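Local coordinates for UDP-glucose:anthocyanidin 3-O-glucosyltransferase (Clitoria ternatea, PDB 4REM), which is a plant glycosyltransferase of the GT-B fold, in which two Rossmann-like domains are joined into one chain, at residues S16-L21 against N46-T51. Residues are numbered along the deposited sequence; the frame is centred on the assembly and turned at random.
Sequences SHLPPL and NAFLFT. With DLM (3,5,7-trihydroxy-2-(3,4,5-trihydroxyphenyl)chromenium), chain B.
Phe48 and Leu49, near the end of helix 43-50, lie against Leu18 and Pro19 at the start of helix 18-31, with CA atoms coming no nearer than 7.1 Å, between Pro19 and Leu49. No hydrogen bond links residues 16-21 and 46-51; the junction is apolar. Just ahead of the touching pair, Asn46 starts away from residues 16-21 and donates through ND2 to the carbonyl of Phe62, tying this helix to strand 59-64. Phe48 stretches its ring toward helix 18-31, CG being anti to the backbone N (chi1 -180°). One corner of the ring, CD2, meets the Leu18 methyl CD1 obliquely at 3.8 Å; CE2 is 4.1 Å from Pro19 CD, which approaches the ring edge near its plane. Leu49, with CG beside the backbone N (chi1 -81°), spreads its two methyls over different parts of the Leu18-Pro19 pair: CD1 lies 3.7 Å from Leu18 CB and also touches the Leu18 carbonyl oxygen, while CD2 extends over the start of the proline, 3.9 Å from Pro19 N. Leu22, a turn further along helix 18-31 from Leu18, carries the packing on to both Leu49 and Phe50. The Phe50 ring receives Leu49 CB over one face, toward the rim, and also meets Phe39 edge-to-face. Within residues 16-21, His17 takes no part in this packing: its NE2 is hydrogen-bonded to O27 of DLM (2.5 Å), which lies at the ring edge, and its ND1 to Asp114. Apolar contact between successive helices, here following strands 6-10 and 36-42 of one parallel sheet, is characteristic of adjoining beta-alpha-beta units in a Rossmann-like GT-B domain, with the ligand pocket beside the start of the first helix.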
# COMPACT_ATOMS: atom_id res chain seq x y z
N SER A 16 5.20 -4.02 3.35
CA SER A 16 4.11 -3.05 3.45
C SER A 16 2.72 -3.66 3.59
O SER A 16 1.74 -2.94 3.81
CB SER A 16 4.14 -2.10 2.24
OG SER A 16 3.99 -2.81 1.03
N HIS A 17 2.61 -4.98 3.45
CA HIS A 17 1.34 -5.66 3.61
C HIS A 17 1.05 -5.97 5.08
O HIS A 17 -0.09 -6.21 5.47
CB HIS A 17 1.31 -6.96 2.80
CG HIS A 17 1.10 -6.76 1.33
ND1 HIS A 17 -0.12 -6.99 0.72
CD2 HIS A 17 1.95 -6.37 0.35
CE1 HIS A 17 -0.01 -6.74 -0.57
NE2 HIS A 17 1.23 -6.37 -0.82
N LEU A 18 2.10 -5.98 5.90
CA LEU A 18 2.00 -6.40 7.29
C LEU A 18 1.40 -5.36 8.26
O LEU A 18 0.47 -5.69 9.00
CB LEU A 18 3.35 -6.95 7.79
CG LEU A 18 3.80 -8.27 7.17
CD1 LEU A 18 5.31 -8.41 7.20
CD2 LEU A 18 3.14 -9.43 7.89
N PRO A 19 1.91 -4.12 8.27
CA PRO A 19 1.30 -3.14 9.18
C PRO A 19 -0.20 -2.83 8.98
O PRO A 19 -0.90 -2.72 9.99
CB PRO A 19 2.15 -1.87 8.96
CG PRO A 19 3.46 -2.39 8.48
CD PRO A 19 3.13 -3.57 7.63
N PRO A 20 -0.69 -2.69 7.72
CA PRO A 20 -2.10 -2.32 7.61
C PRO A 20 -3.06 -3.40 8.11
O PRO A 20 -4.16 -3.08 8.55
CB PRO A 20 -2.29 -2.12 6.10
CG PRO A 20 -0.93 -1.93 5.55
CD PRO A 20 -0.05 -2.78 6.40
N LEU A 21 -2.65 -4.66 8.04
CA LEU A 21 -3.50 -5.75 8.52
C LEU A 21 -3.44 -5.87 10.04
O LEU A 21 -4.44 -6.20 10.68
CB LEU A 21 -3.13 -7.08 7.85
CG LEU A 21 -4.06 -8.25 8.15
CD1 LEU A 21 -5.50 -7.82 7.95
CD2 LEU A 21 -3.75 -9.43 7.27
N ASN A 46 6.69 -12.18 11.36
CA ASN A 46 6.39 -11.99 12.77
C ASN A 46 7.46 -11.18 13.48
O ASN A 46 7.16 -10.34 14.33
CB ASN A 46 6.20 -13.34 13.48
CG ASN A 46 4.92 -14.04 13.07
OD1 ASN A 46 3.99 -13.41 12.58
ND2 ASN A 46 4.86 -15.35 13.30
N ALA A 47 8.72 -11.42 13.14
CA ALA A 47 9.82 -10.64 13.69
C ALA A 47 9.68 -9.18 13.29
O ALA A 47 9.97 -8.28 14.07
CB ALA A 47 11.16 -11.20 13.23
N PHE A 48 9.23 -8.95 12.06
CA PHE A 48 9.05 -7.60 11.53
C PHE A 48 8.00 -6.81 12.32
O PHE A 48 8.19 -5.63 12.60
CB PHE A 48 8.67 -7.66 10.05
CG PHE A 48 8.48 -6.32 9.42
CD1 PHE A 48 9.57 -5.57 9.01
CD2 PHE A 48 7.20 -5.80 9.23
CE1 PHE A 48 9.39 -4.33 8.43
CE2 PHE A 48 7.02 -4.56 8.64
CZ PHE A 48 8.12 -3.82 8.24
N LEU A 49 6.90 -7.47 12.66
CA LEU A 49 5.78 -6.79 13.31
C LEU A 49 5.85 -6.78 14.84
O LEU A 49 5.55 -5.76 15.46
CB LEU A 49 4.44 -7.40 12.87
CG LEU A 49 3.86 -6.94 11.53
CD1 LEU A 49 2.43 -7.45 11.37
CD2 LEU A 49 3.90 -5.43 11.42
N PHE A 50 6.25 -7.90 15.44
CA PHE A 50 6.06 -8.10 16.88
C PHE A 50 7.32 -8.15 17.75
O PHE A 50 7.23 -8.52 18.92
CB PHE A 50 5.25 -9.38 17.11
CG PHE A 50 3.99 -9.48 16.29
CD1 PHE A 50 2.86 -8.76 16.64
CD2 PHE A 50 3.94 -10.31 15.18
CE1 PHE A 50 1.70 -8.86 15.88
CE2 PHE A 50 2.79 -10.41 14.42
CZ PHE A 50 1.67 -9.68 14.77
N THR A 51 8.47 -7.79 17.19
CA THR A 51 9.74 -7.93 17.93
C THR A 51 9.76 -7.16 19.25
O THR A 51 9.83 -7.76 20.33
CB THR A 51 10.96 -7.57 17.07
OG1 THR A 51 11.19 -8.61 16.11
CG2 THR A 51 12.21 -7.43 17.93
O12 DLM B . 3.10 -6.39 -6.31
C11 DLM B . 3.26 -6.18 -4.96
C14 DLM B . 4.57 -6.61 -4.38
C15 DLM B . 4.81 -6.63 -3.00
C1 DLM B . -0.48 -5.29 -8.26
C2 DLM B . -0.41 -5.03 -6.90
O21 DLM B . 6.25 -7.05 -1.14
O22 DLM B . 7.75 -7.81 -5.77
C3 DLM B . 0.83 -5.40 -6.17
C18 DLM B . 6.81 -7.43 -4.86
C19 DLM B . 5.56 -7.01 -5.28
C17 DLM B . 7.11 -7.47 -3.41
O24 DLM B . 8.33 -7.88 -2.96
C16 DLM B . 6.04 -7.04 -2.48
C10 DLM B . 2.16 -5.53 -4.17
O27 DLM B . 2.27 -5.29 -2.83
C9 DLM B . 0.98 -5.17 -4.81
C4 DLM B . 1.93 -6.04 -6.93
C5 DLM B . 1.76 -6.26 -8.29
C6 DLM B . 0.57 -5.89 -8.94
O29 DLM B . 0.45 -6.13 -10.28
O30 DLM B . -1.45 -4.44 -6.25